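Local atomic coordinates of phosphatidylserine synthase (Haemophilus influenzae, PDB entry 3HSI), a protein that is an enzyme of phospholipid metabolism and a member of the phospholipase D superfamily, with two PLD-type alpha/beta halves in one chain. Residues K50-V55 / V147-V152; Q61-G66 / S158-Y163; P241-V246 / Q401-A406; L327-E332 / Q433-V438; W356-N361 / R416-V421. All blocks are in the same frame, centred on the assembly; numbering follows the deposited sequence.

How the contacts relate
From the N terminus, contacts 1 and 2 open one after the other, on strand 52-56 and at the start of helix 64-79, and close in the same order, so their loops cross. They tie strand 52-56 and helix 64-79, which follows it, to the hairpin and following loop of the first PLD motif. Both close before contact 3 opens at the start of strand 245-252 of the second sheet. Contact 4 opens next on helix 327-341, followed by contact 5 at the end of strand 351-356. Contact 3 then closes at the start of helix 405-415, crossing both. Contact 5 closes on strand 419-421, nested inside contact 4, which closes last and brings in helix 436-447, the second-last helix.

Contact 1. Residues K50-V55 / V147-V152; sequences KKRIYV and VFDDTV
The carboxylate of Asp-149 receives three successive backbone N-H groups from the bend leading into strand 52-56. Lys-50 N meets the syn lone pair of Asp-149 OD2 at 2.8 Å. Asp-149 OD1 is shared: Lys-51 N meets it from above the carboxylate plane, also at 2.8 Å, and Arg-52 N approaches nearly along the C-O axis at 2.9 Å. Three donors on one group are consistent with an ionised aspartate. The main chain of Asp-149 is held too, its N donating to Arg-52 O and its O gripped side-on by Arg-52, with NE at 2.7 Å and NH2 at 2.8 Å from Asp-149 O. To get there the arginine takes the crowded first torsion (chi1 69°) and then runs extended. Arg-52 NH2 also makes a long salt bridge, 3.4 Å, to Asp-150 OD1, and another to Asp-185.

By sequence Asp-149 is the aspartate of an HxKxxxxD motif, the signature of the PLD family. It occupies, at positive phi, the type II' turn joining strands 146-148 and 151-155, where antiparallel pairing with strand 52-56 runs out. Deeper in, Tyr-54 and Val-147 form a hydrogen-bonded pair, Val-147 N being 2.7 Å from Tyr-54 O. Ile-53 and Phe-148 share the sheet face turned to helix 35-48, Ile-53 CG1 touching Phe-148 CD2 at 3.8 Å, whereas Tyr-54 packs on helix 181-195.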
# COMPACT_ATOMS: atom_id res chain seq x y z
N LYS C 50 -4.56 17.50 37.56
CA LYS C 50 -5.58 17.16 38.52
C LYS C 50 -6.75 16.32 37.97
O LYS C 50 -7.37 15.59 38.71
CB LYS C 50 -6.14 18.43 39.16
CG LYS C 50 -5.33 18.93 40.34
CD LYS C 50 -4.60 20.18 39.94
CE LYS C 50 -3.61 20.63 41.02
NZ LYS C 50 -2.80 21.75 40.43
N LYS C 51 -7.04 16.43 36.67
CA LYS C 51 -8.20 15.75 36.08
C LYS C 51 -7.84 14.67 35.08
O LYS C 51 -8.36 13.56 35.14
CB LYS C 51 -9.13 16.80 35.45
CG LYS C 51 -9.75 17.74 36.51
CD LYS C 51 -9.97 19.15 35.98
CE LYS C 51 -10.92 19.93 36.91
NZ LYS C 51 -11.67 21.01 36.18
N ARG C 52 -6.94 14.97 34.15
CA ARG C 52 -6.67 14.02 33.06
C ARG C 52 -5.30 14.20 32.44
O ARG C 52 -4.72 15.31 32.48
CB ARG C 52 -7.72 14.15 31.96
CG ARG C 52 -7.60 15.48 31.19
CD ARG C 52 -8.86 15.80 30.43
NE ARG C 52 -8.77 17.15 29.89
CZ ARG C 52 -9.72 17.75 29.17
NH1 ARG C 52 -10.86 17.13 28.87
NH2 ARG C 52 -9.50 18.99 28.75
N ILE C 53 -4.81 13.10 31.85
CA ILE C 53 -3.59 13.07 31.08
C ILE C 53 -3.82 12.12 29.91
O ILE C 53 -3.95 10.91 30.11
CB ILE C 53 -2.37 12.59 31.91
CG1 ILE C 53 -2.03 13.61 33.03
CG2 ILE C 53 -1.16 12.35 30.99
CD1 ILE C 53 -1.04 13.10 34.09
N TYR C 54 -3.90 12.71 28.72
CA TYR C 54 -3.98 11.97 27.46
C TYR C 54 -2.72 12.21 26.65
O TYR C 54 -2.24 13.36 26.56
CB TYR C 54 -5.21 12.41 26.64
CG TYR C 54 -6.56 11.88 27.16
CD1 TYR C 54 -7.33 10.98 26.39
CD2 TYR C 54 -7.04 12.25 28.41
CE1 TYR C 54 -8.55 10.48 26.86
CE2 TYR C 54 -8.26 11.76 28.90
CZ TYR C 54 -9.01 10.88 28.11
OH TYR C 54 -10.22 10.41 28.58
N VAL C 55 -2.22 11.14 26.07
CA VAL C 55 -1.02 11.13 25.27
C VAL C 55 -1.30 10.21 24.08
O VAL C 55 -1.81 9.10 24.28
CB VAL C 55 0.16 10.54 26.08
CG1 VAL C 55 1.34 10.21 25.18
CG2 VAL C 55 0.61 11.50 27.19
N VAL C 147 -2.42 16.00 26.37
CA VAL C 147 -3.32 16.90 27.02
C VAL C 147 -3.20 16.65 28.51
O VAL C 147 -3.35 15.52 28.96
CB VAL C 147 -4.78 16.68 26.55
CG1 VAL C 147 -5.77 17.57 27.36
CG2 VAL C 147 -4.90 16.89 25.03
N PHE C 148 -2.90 17.72 29.25
CA PHE C 148 -2.85 17.67 30.71
C PHE C 148 -3.89 18.65 31.16
O PHE C 148 -3.71 19.86 30.99
CB PHE C 148 -1.47 18.09 31.24
CG PHE C 148 -0.33 17.34 30.61
CD1 PHE C 148 0.28 17.81 29.45
CD2 PHE C 148 0.16 16.17 31.17
CE1 PHE C 148 1.32 17.14 28.88
CE2 PHE C 148 1.22 15.48 30.60
CZ PHE C 148 1.80 15.95 29.46
N ASP C 149 -4.97 18.14 31.73
CA ASP C 149 -6.09 18.97 32.10
C ASP C 149 -6.50 19.80 30.90
O ASP C 149 -6.96 19.20 29.91
CB ASP C 149 -5.79 19.78 33.37
CG ASP C 149 -5.66 18.89 34.59
OD1 ASP C 149 -5.82 17.66 34.44
OD2 ASP C 149 -5.40 19.40 35.70
N ASP C 150 -6.31 21.13 30.96
CA ASP C 150 -6.68 22.06 29.89
C ASP C 150 -5.47 22.59 29.07
O ASP C 150 -5.58 23.60 28.35
CB ASP C 150 -7.44 23.26 30.47
CG ASP C 150 -8.85 22.92 30.94
OD1 ASP C 150 -9.47 21.94 30.44
OD2 ASP C 150 -9.37 23.66 31.81
N THR C 151 -4.32 21.89 29.15
CA THR C 151 -3.12 22.29 28.41
C THR C 151 -2.73 21.27 27.32
O THR C 151 -2.62 20.07 27.60
CB THR C 151 -1.96 22.58 29.41
OG1 THR C 151 -2.42 23.57 30.33
CG2 THR C 151 -0.73 23.13 28.73
N VAL C 152 -2.55 21.75 26.09
CA VAL C 152 -2.03 20.92 25.02
C VAL C 152 -0.52 21.11 24.85
O VAL C 152 -0.04 22.24 24.70
CB VAL C 152 -2.75 21.15 23.69
CG1 VAL C 152 -2.11 20.32 22.59
CG2 VAL C 152 -4.22 20.76 23.80

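Contact 2. Residues Q61-G66 / S158-Y163; sequences QKDEAG and SINNVY
Residues 61-63 bend into the first turn of helix 64-79, while 158-163 forms a loop that turns from extended backbone at Ile-159 and Asn-160 to helical torsions from Asn-161 onward. One nearly linear main-chain bond joins them at the start: Gln-61 N points along the C=O axis of Ile-159 O at 2.8 Å. Beyond it the segments are linked through side chains.

Asp-63, its CG in the crowded position between N and carbonyl carbon (chi1 58°), divides its two oxygens. OD1 accepts from Gly-66 N at 3.1 Å, which makes Asp-63 the N-cap of the helix, and OD2 accepts from Asn-161 N across the contact at 2.8 Å, met from above the carboxylate plane. The amide of Asn-161 reaches tip to tip toward that carboxylate and stacks on it, the two planes only 7° apart. Both its ends are used: Asn-161 OD1 takes Ala-65 N at 2.9 Å, almost along its C=O axis, and Asn-161 ND2 donates to Glu-64 OE1 at 3.1 Å. Next to it, Asn-160 presses its CB on Gln-61 CB at 3.6 Å, and its OD1 turns back to Tyr-163 N, an Asx motif. The Gln-61 amide leads elsewhere, to Asn-107 and Arg-93. Ile-159 CG2 rests on Gly-66 CA at 3.8 Å.

The result is a helix N-terminus capped by Asp-63, with a further first-turn N-H, that of Ala-65, taken by Asn-161 from the PLD-motif loop; Tyr-163 in that loop meets the ring of His-364, by sequence the histidine of the second HxKxxxxD motif.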
# COMPACT_ATOMS: atom_id res chain seq x y z
N GLN C 61 9.18 4.45 24.87
CA GLN C 61 10.24 3.45 24.97
C GLN C 61 10.58 3.10 26.42
O GLN C 61 10.57 3.96 27.29
CB GLN C 61 11.49 3.99 24.28
CG GLN C 61 12.63 3.02 24.13
CD GLN C 61 12.33 1.93 23.10
OE1 GLN C 61 11.51 2.11 22.20
NE2 GLN C 61 12.99 0.80 23.24
N LYS C 62 10.91 1.84 26.64
CA LYS C 62 11.36 1.38 27.95
C LYS C 62 12.72 1.92 28.46
O LYS C 62 13.23 1.41 29.45
CB LYS C 62 11.43 -0.14 27.93
CG LYS C 62 12.28 -0.68 26.79
CD LYS C 62 12.47 -2.18 26.85
CE LYS C 62 13.73 -2.55 26.03
NZ LYS C 62 14.19 -3.94 26.28
N ASP C 63 13.34 2.89 27.81
CA ASP C 63 14.69 3.30 28.23
C ASP C 63 14.60 4.24 29.45
O ASP C 63 13.55 4.33 30.09
CB ASP C 63 15.44 3.93 27.05
CG ASP C 63 14.70 5.14 26.48
OD1 ASP C 63 13.84 5.71 27.20
OD2 ASP C 63 15.01 5.56 25.33
N GLU C 64 15.68 4.93 29.78
CA GLU C 64 15.73 5.71 31.05
C GLU C 64 14.80 6.91 31.09
O GLU C 64 14.25 7.23 32.14
CB GLU C 64 17.15 6.15 31.38
CG GLU C 64 18.06 5.01 31.71
CD GLU C 64 18.85 4.49 30.50
OE1 GLU C 64 18.37 4.54 29.34
OE2 GLU C 64 19.98 4.01 30.72
N ALA C 65 14.68 7.61 29.96
CA ALA C 65 13.72 8.71 29.83
C ALA C 65 12.26 8.19 29.94
O ALA C 65 11.44 8.75 30.69
CB ALA C 65 13.94 9.49 28.52
N GLY C 66 11.96 7.11 29.22
CA GLY C 66 10.63 6.47 29.32
C GLY C 66 10.25 6.18 30.76
O GLY C 66 9.10 6.41 31.17
N SER C 158 8.42 11.36 20.13
CA SER C 158 7.98 10.24 20.99
C SER C 158 8.70 10.32 22.33
O SER C 158 9.42 11.30 22.57
CB SER C 158 8.28 8.90 20.35
OG SER C 158 7.47 8.71 19.22
N ILE C 159 8.50 9.33 23.20
CA ILE C 159 9.15 9.31 24.51
C ILE C 159 10.26 8.28 24.46
O ILE C 159 10.01 7.08 24.45
CB ILE C 159 8.18 8.95 25.69
CG1 ILE C 159 6.92 9.82 25.67
CG2 ILE C 159 8.88 9.03 27.06
CD1 ILE C 159 7.14 11.23 26.19
N ASN C 160 11.50 8.77 24.38
CA ASN C 160 12.71 7.95 24.59
C ASN C 160 13.87 8.90 24.94
O ASN C 160 13.66 10.11 24.98
CB ASN C 160 13.03 7.09 23.34
CG ASN C 160 13.48 7.91 22.18
OD1 ASN C 160 13.68 9.11 22.30
ND2 ASN C 160 13.64 7.27 21.02
N ASN C 161 15.06 8.36 25.16
CA ASN C 161 16.24 9.16 25.52
C ASN C 161 16.56 10.33 24.58
O ASN C 161 16.78 11.47 25.02
CB ASN C 161 17.49 8.27 25.66
CG ASN C 161 17.42 7.33 26.86
OD1 ASN C 161 16.69 7.57 27.83
ND2 ASN C 161 18.17 6.23 26.80
N VAL C 162 16.64 10.05 23.28
CA VAL C 162 17.05 11.11 22.37
C VAL C 162 16.04 12.27 22.26
O VAL C 162 16.43 13.43 22.33
CB VAL C 162 17.65 10.60 21.00
CG1 VAL C 162 19.00 9.92 21.28
CG2 VAL C 162 16.69 9.67 20.24
N TYR C 163 14.74 11.95 22.20
CA TYR C 163 13.73 13.01 22.10
C TYR C 163 13.69 13.90 23.34
O TYR C 163 13.30 15.08 23.25
CB TYR C 163 12.33 12.43 21.83
CG TYR C 163 12.05 11.99 20.40
CD1 TYR C 163 11.79 10.66 20.09
CD2 TYR C 163 12.04 12.92 19.36
CE1 TYR C 163 11.53 10.25 18.77
CE2 TYR C 163 11.79 12.54 18.04
CZ TYR C 163 11.51 11.21 17.75
OH TYR C 163 11.26 10.85 16.43

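Contact 3. Residues P241-V246 / Q401-A406; sequences PNVLSV and QQQLLA
Two amide groups, those of Asn-242 and Gln-401, meet with their planes 34° apart and their side chains crossing at about a right angle. Gln-401 NE2 comes in obliquely above the Asn-242 amide plane and makes weak bonds to Asn-242 O (2.6 Å) and Asn-242 OD1 (2.8 Å), with Asn-242 ND2, a second donor, only 3.1 Å away. A third amide, that of Gln-403, comes in on an extended chain. Gln-403 OE1 accepts from Leu-244 N at 2.8 Å, the donor lying above the carbonyl plane, and sits 3.7 Å from Val-243 CG2. The touching parts of the two segments run nearly parallel, 3° apart.

Beneath these polar groups, Leu-244 brings both methyls to Leu-404 CG, crossing it at about a right angle, with Leu-244 CD1 3.9 Å from Leu-404 CG. Both leucines also lean on Ile-29 of strand 29-31. The N-H of Leu-404 is taken by Asp-399.

Strands 245-252 and 391-398 pair antiparallel, so the contact links the start of one to the turn after the other. Chemically it grades from weak amide bonds at the exposed Asn-242 and Gln-401, through one sound bond from Leu-244 N, to buried leucine packing.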
# COMPACT_ATOMS: atom_id res chain seq x y z
N PRO C 241 -11.85 34.38 11.14
CA PRO C 241 -11.83 35.30 12.27
C PRO C 241 -10.81 36.40 12.01
O PRO C 241 -9.99 36.30 11.10
CB PRO C 241 -11.37 34.42 13.42
CG PRO C 241 -10.47 33.43 12.77
CD PRO C 241 -11.10 33.14 11.42
N ASN C 242 -10.89 37.46 12.79
CA ASN C 242 -9.99 38.58 12.60
C ASN C 242 -8.94 38.58 13.73
O ASN C 242 -8.41 39.62 14.11
CB ASN C 242 -10.78 39.90 12.57
CG ASN C 242 -9.89 41.09 12.23
OD1 ASN C 242 -8.85 40.93 11.57
ND2 ASN C 242 -10.28 42.30 12.69
N VAL C 243 -8.67 37.40 14.27
CA VAL C 243 -7.86 37.29 15.48
C VAL C 243 -7.11 35.98 15.35
O VAL C 243 -7.57 35.06 14.65
CB VAL C 243 -8.74 37.36 16.79
CG1 VAL C 243 -9.51 36.06 17.02
CG2 VAL C 243 -7.88 37.67 18.00
N LEU C 244 -5.95 35.92 16.00
CA LEU C 244 -5.14 34.70 16.09
C LEU C 244 -6.02 33.50 16.49
O LEU C 244 -6.80 33.59 17.45
CB LEU C 244 -4.05 34.92 17.13
CG LEU C 244 -3.16 33.71 17.49
CD1 LEU C 244 -2.38 33.18 16.25
CD2 LEU C 244 -2.24 34.10 18.61
N SER C 245 -5.86 32.38 15.78
CA SER C 245 -6.82 31.26 15.84
C SER C 245 -6.22 29.89 15.48
O SER C 245 -5.21 29.81 14.81
CB SER C 245 -7.96 31.51 14.83
OG SER C 245 -8.86 32.39 15.40
N VAL C 246 -6.89 28.82 15.90
CA VAL C 246 -6.38 27.48 15.73
C VAL C 246 -7.48 26.56 15.20
O VAL C 246 -8.64 26.66 15.60
CB VAL C 246 -5.71 26.92 17.06
CG1 VAL C 246 -6.75 26.69 18.18
CG2 VAL C 246 -4.94 25.64 16.76
N GLN C 401 -3.44 38.99 11.81
CA GLN C 401 -2.90 40.29 12.20
C GLN C 401 -1.48 40.17 12.73
O GLN C 401 -1.02 41.06 13.45
CB GLN C 401 -3.80 40.97 13.24
CG GLN C 401 -5.22 41.19 12.73
CD GLN C 401 -6.00 42.17 13.57
OE1 GLN C 401 -5.44 43.11 14.15
NE2 GLN C 401 -7.31 41.97 13.64
N GLN C 402 -0.79 39.09 12.38
CA GLN C 402 0.60 38.83 12.76
C GLN C 402 0.83 38.95 14.26
O GLN C 402 1.88 39.38 14.69
CB GLN C 402 1.58 39.72 11.97
CG GLN C 402 1.76 39.28 10.51
CD GLN C 402 0.47 39.39 9.69
OE1 GLN C 402 -0.12 38.39 9.26
NE2 GLN C 402 0.01 40.62 9.51
N GLN C 403 -0.15 38.56 15.06
CA GLN C 403 0.04 38.55 16.50
C GLN C 403 1.15 37.60 16.96
O GLN C 403 1.75 37.83 18.00
CB GLN C 403 -1.26 38.18 17.19
CG GLN C 403 -2.35 39.20 16.98
CD GLN C 403 -3.67 38.64 17.42
OE1 GLN C 403 -4.45 38.18 16.60
NE2 GLN C 403 -3.91 38.60 18.74
N LEU C 404 1.43 36.55 16.19
CA LEU C 404 2.47 35.58 16.55
C LEU C 404 3.82 35.79 15.86
O LEU C 404 4.75 35.00 16.08
CB LEU C 404 2.02 34.15 16.23
CG LEU C 404 1.41 33.24 17.28
CD1 LEU C 404 1.62 31.77 16.85
CD2 LEU C 404 1.93 33.50 18.74
N LEU C 405 3.94 36.82 15.02
CA LEU C 405 5.10 36.91 14.14
C LEU C 405 6.42 36.87 14.92
O LEU C 405 7.37 36.24 14.46
CB LEU C 405 5.05 38.18 13.29
CG LEU C 405 6.13 38.32 12.19
CD1 LEU C 405 6.14 37.13 11.26
CD2 LEU C 405 5.92 39.61 11.38
N ALA C 406 6.48 37.53 16.08
CA ALA C 406 7.74 37.59 16.82
C ALA C 406 8.11 36.22 17.39
O ALA C 406 9.26 35.81 17.30
CB ALA C 406 7.67 38.66 17.98

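Contact 4. Residues L327-E332 / Q433-V438; sequences LPYLYE and QYPEPV
Tyr-329, projecting from helix 327-341 with CG anti to its carbonyl carbon, meets residues 434-438, which lead into helix 436-447. Tyr-329 CB is 3.8 Å from Val-438 CG1, and the same methyl lies over one face of the ring, 3.7 Å from Tyr-329 CG, as a CH-pi contact. One step out, Tyr-329 CD1 stands over the centre of the Tyr-434 ring, 3.4 Å from Tyr-434 CD1. This is a T-shaped pair, the edge of Tyr-329 directed at the face of Tyr-434, with centroids 4.6 Å apart and planes at 76°. On the other rim, Tyr-329 CE2 comes within 3.9 Å of Val-438 CG2. Tyr-329 CE1 reaches Pro-435 CD at 3.7 Å, and at the tip Tyr-329 OH lies 3.4 Å from that same CD.

The Tyr-434 ring is fixed at its far end, where OH donates to the anti lone pair of Glu-332 OE2 at 2.8 Å. The other carboxylate oxygen of Glu-332 pairs with Lys-308, so a charged partner probably keeps this buried glutamate ionised.

Pro-435 is the N-cap residue of helix 436-447. Leu-442, farther along that helix, touches Tyr-329, Leu-330 and Tyr-434, while helix 450-457 packs against Leu-327 and Leu-330.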
# COMPACT_ATOMS: atom_id res chain seq x y z
N LEU C 327 19.72 4.61 3.48
CA LEU C 327 18.59 5.52 3.37
C LEU C 327 18.96 6.99 3.38
O LEU C 327 18.50 7.72 2.49
CB LEU C 327 17.47 5.24 4.40
CG LEU C 327 16.70 3.91 4.30
CD1 LEU C 327 15.64 3.83 5.39
CD2 LEU C 327 16.06 3.71 2.94
N PRO C 328 19.77 7.46 4.36
CA PRO C 328 20.14 8.91 4.31
C PRO C 328 20.82 9.36 2.99
O PRO C 328 20.74 10.54 2.58
CB PRO C 328 21.10 9.09 5.51
CG PRO C 328 21.13 7.78 6.25
CD PRO C 328 20.46 6.71 5.43
N TYR C 329 21.48 8.43 2.32
CA TYR C 329 22.15 8.71 1.05
C TYR C 329 21.19 8.77 -0.11
O TYR C 329 21.38 9.57 -1.05
CB TYR C 329 23.18 7.64 0.76
CG TYR C 329 24.38 7.64 1.69
CD1 TYR C 329 25.54 8.32 1.33
CD2 TYR C 329 24.35 6.97 2.91
CE1 TYR C 329 26.68 8.31 2.16
CE2 TYR C 329 25.47 6.97 3.76
CZ TYR C 329 26.63 7.63 3.36
OH TYR C 329 27.73 7.65 4.17
N LEU C 330 20.21 7.86 -0.08
CA LEU C 330 19.09 7.95 -1.00
C LEU C 330 18.40 9.34 -0.93
O LEU C 330 18.18 9.98 -1.97
CB LEU C 330 18.08 6.82 -0.76
CG LEU C 330 16.84 6.80 -1.68
CD1 LEU C 330 17.20 6.75 -3.18
CD2 LEU C 330 15.91 5.64 -1.33
N TYR C 331 18.11 9.82 0.28
CA TYR C 331 17.47 11.13 0.46
C TYR C 331 18.36 12.26 0.02
O TYR C 331 17.88 13.18 -0.61
CB TYR C 331 16.98 11.39 1.90
CG TYR C 331 15.97 10.36 2.33
CD1 TYR C 331 14.96 9.97 1.47
CD2 TYR C 331 16.04 9.74 3.58
CE1 TYR C 331 14.03 9.01 1.84
CE2 TYR C 331 15.11 8.77 3.96
CZ TYR C 331 14.11 8.42 3.08
OH TYR C 331 13.17 7.47 3.41
N GLU C 332 19.64 12.19 0.35
CA GLU C 332 20.55 13.25 -0.04
C GLU C 332 20.61 13.31 -1.57
O GLU C 332 20.56 14.39 -2.14
CB GLU C 332 21.94 13.02 0.52
CG GLU C 332 22.81 14.28 0.52
CD GLU C 332 24.28 13.99 0.90
OE1 GLU C 332 24.79 14.69 1.81
OE2 GLU C 332 24.93 13.08 0.32
N GLN C 433 31.61 9.79 -4.04
CA GLN C 433 32.19 10.09 -2.74
C GLN C 433 31.53 9.25 -1.62
O GLN C 433 31.93 9.32 -0.46
CB GLN C 433 32.10 11.57 -2.45
N TYR C 434 30.52 8.45 -1.98
CA TYR C 434 29.82 7.61 -0.99
C TYR C 434 30.58 6.32 -0.66
O TYR C 434 31.29 5.80 -1.52
CB TYR C 434 28.43 7.23 -1.51
CG TYR C 434 27.41 8.34 -1.55
CD1 TYR C 434 27.64 9.59 -0.96
CD2 TYR C 434 26.18 8.12 -2.17
CE1 TYR C 434 26.67 10.61 -1.01
CE2 TYR C 434 25.20 9.10 -2.22
CZ TYR C 434 25.44 10.34 -1.65
OH TYR C 434 24.44 11.27 -1.71
N PRO C 435 30.39 5.78 0.55
CA PRO C 435 30.97 4.47 0.86
C PRO C 435 30.60 3.43 -0.19
O PRO C 435 29.47 3.44 -0.71
CB PRO C 435 30.34 4.12 2.21
CG PRO C 435 30.18 5.44 2.87
CD PRO C 435 29.77 6.38 1.75
N GLU C 436 31.55 2.55 -0.48
CA GLU C 436 31.42 1.55 -1.55
C GLU C 436 30.18 0.65 -1.45
O GLU C 436 29.59 0.34 -2.48
CB GLU C 436 32.72 0.71 -1.68
N PRO C 437 29.79 0.22 -0.22
CA PRO C 437 28.57 -0.60 -0.11
C PRO C 437 27.28 0.18 -0.35
O PRO C 437 26.29 -0.38 -0.83
CB PRO C 437 28.62 -1.14 1.33
CG PRO C 437 29.64 -0.39 2.04
CD PRO C 437 30.51 0.33 1.06
N VAL C 438 27.29 1.48 -0.03
CA VAL C 438 26.15 2.35 -0.32
C VAL C 438 26.01 2.51 -1.84
O VAL C 438 24.91 2.39 -2.39
CB VAL C 438 26.34 3.73 0.32
CG1 VAL C 438 25.41 4.74 -0.28
CG2 VAL C 438 26.20 3.63 1.82

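Contact 5. Residues W356-N361 / R416-V421; sequences WRDGDN and RQHTKV
Trp-356 and His-418 lie side by side and point the same way, yet their rings stand almost perpendicular, with planes at 84°. What touches the indole is therefore the base of the histidine: His-418 CB sits over the face of the five-membered ring, 3.5 Å from Trp-356 NE1. The imidazole itself turns its own face to Asp-358, whose carboxylate stacks on it with planes 1° apart and whose OD2 lies 3.9 Å from His-418 NE2. That oxygen is hydrogen-bonded to Tyr-170, and the nearby negative charge would be expected to favour a protonated imidazole.

The antiparallel, non-hydrogen-bonded pair Trp-356/Thr-419 lies where strands 351-356 and 419-421 meet in the second sheet, with the backbone of Lys-420 bonded to that of Leu-355 next to it. Arg-357 N donates at 2.9 Å, nearly along the C=O axis of His-418 O. The chain then folds through a type II' turn from Asp-358 to Asn-361, with Gly-359 at positive phi.

Thr-419 meets the indole from another side, its CG2 at the ring edge, 3.9 Å from Trp-356 CD1. Thr-419 OG1 bends back to Arg-416 O in a very short bond of 2.5 Å and also bonds Arg-354. A water accepts from both Trp-356 NE1, at 2.8 Å, and His-418 N, at 3.0 Å, bridging the segments beside the CB contact. The rings of Tyr-172 and Tyr-363 also meet the indole.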
# COMPACT_ATOMS: atom_id res chain seq x y z
N TRP C 356 20.71 20.95 8.28
CA TRP C 356 20.93 20.97 9.73
C TRP C 356 21.93 19.90 10.10
O TRP C 356 21.85 18.76 9.60
CB TRP C 356 19.60 20.74 10.48
CG TRP C 356 19.65 20.93 11.99
CD1 TRP C 356 19.30 22.07 12.69
CD2 TRP C 356 19.99 19.93 12.98
NE1 TRP C 356 19.43 21.83 14.06
CE2 TRP C 356 19.87 20.55 14.26
CE3 TRP C 356 20.47 18.60 12.91
CZ2 TRP C 356 20.15 19.88 15.47
CZ3 TRP C 356 20.75 17.92 14.09
CH2 TRP C 356 20.58 18.57 15.38
N ARG C 357 22.84 20.26 10.99
CA ARG C 357 23.84 19.34 11.49
C ARG C 357 24.41 19.84 12.82
O ARG C 357 24.74 20.99 12.93
CB ARG C 357 24.96 19.22 10.47
CG ARG C 357 25.97 18.13 10.85
CD ARG C 357 27.05 18.00 9.81
NE ARG C 357 27.88 16.89 10.24
CZ ARG C 357 28.81 16.27 9.52
NH1 ARG C 357 29.07 16.64 8.26
NH2 ARG C 357 29.48 15.27 10.08
N ASP C 358 24.52 18.96 13.81
CA ASP C 358 25.07 19.29 15.12
C ASP C 358 25.74 18.03 15.70
O ASP C 358 25.12 17.26 16.45
CB ASP C 358 23.97 19.79 16.05
CG ASP C 358 24.46 20.04 17.48
OD1 ASP C 358 25.66 20.31 17.66
OD2 ASP C 358 23.64 19.94 18.42
N GLY C 359 26.99 17.79 15.33
CA GLY C 359 27.71 16.60 15.81
C GLY C 359 27.00 15.34 15.34
O GLY C 359 26.68 15.20 14.15
N ASP C 360 26.72 14.44 16.27
CA ASP C 360 25.98 13.22 15.96
C ASP C 360 24.49 13.29 16.31
O ASP C 360 23.81 12.27 16.30
CB ASP C 360 26.62 12.03 16.68
CG ASP C 360 28.12 12.09 16.65
OD1 ASP C 360 28.69 12.00 15.52
OD2 ASP C 360 28.73 12.24 17.74
N ASN C 361 23.99 14.48 16.67
CA ASN C 361 22.57 14.62 17.01
C ASN C 361 21.70 14.49 15.76
O ASN C 361 22.18 14.70 14.65
CB ASN C 361 22.33 15.92 17.76
CG ASN C 361 23.12 15.96 19.05
OD1 ASN C 361 22.93 15.11 19.93
ND2 ASN C 361 24.03 16.92 19.16
N ARG C 416 17.32 27.54 12.72
CA ARG C 416 18.37 27.78 11.72
C ARG C 416 19.79 27.77 12.28
O ARG C 416 20.75 27.77 11.49
CB ARG C 416 18.11 29.12 11.04
CG ARG C 416 16.89 29.08 10.11
CD ARG C 416 16.72 30.43 9.44
NE ARG C 416 15.50 30.48 8.64
CZ ARG C 416 14.50 31.34 8.83
NH1 ARG C 416 14.55 32.23 9.83
NH2 ARG C 416 13.42 31.29 8.04
N GLN C 417 19.92 27.77 13.62
CA GLN C 417 21.24 27.91 14.27
C GLN C 417 22.25 26.88 13.80
O GLN C 417 23.39 27.24 13.52
CB GLN C 417 21.19 27.89 15.81
CG GLN C 417 20.56 29.12 16.46
CD GLN C 417 21.38 30.39 16.19
OE1 GLN C 417 22.59 30.33 15.97
NE2 GLN C 417 20.69 31.53 16.16
N HIS C 418 21.86 25.62 13.76
CA HIS C 418 22.78 24.55 13.35
C HIS C 418 22.66 24.20 11.88
O HIS C 418 22.98 23.08 11.51
CB HIS C 418 22.58 23.31 14.21
CG HIS C 418 22.91 23.52 15.65
ND1 HIS C 418 24.18 23.83 16.08
CD2 HIS C 418 22.15 23.46 16.77
CE1 HIS C 418 24.19 23.95 17.40
NE2 HIS C 418 22.98 23.71 17.84
N THR C 419 22.21 25.16 11.06
CA THR C 419 22.06 24.95 9.61
C THR C 419 23.07 25.72 8.78
O THR C 419 23.60 26.73 9.22
CB THR C 419 20.69 25.42 9.05
OG1 THR C 419 20.61 26.85 9.17
CG2 THR C 419 19.52 24.72 9.77
N LYS C 420 23.29 25.26 7.56
CA LYS C 420 24.03 26.05 6.59
C LYS C 420 23.21 26.12 5.32
O LYS C 420 22.54 25.14 4.95
CB LYS C 420 25.38 25.41 6.30
CG LYS C 420 26.22 25.14 7.53
CD LYS C 420 27.59 24.60 7.14
CE LYS C 420 28.29 24.02 8.35
NZ LYS C 420 29.74 24.25 8.24
N VAL C 421 23.29 27.25 4.66
CA VAL C 421 22.60 27.46 3.42
C VAL C 421 23.44 26.78 2.34
O VAL C 421 24.63 27.05 2.18
CB VAL C 421 22.40 28.99 3.14
CG1 VAL C 421 21.94 29.27 1.69
CG2 VAL C 421 21.40 29.58 4.12
O HOH W 1 19.39 24.45 14.96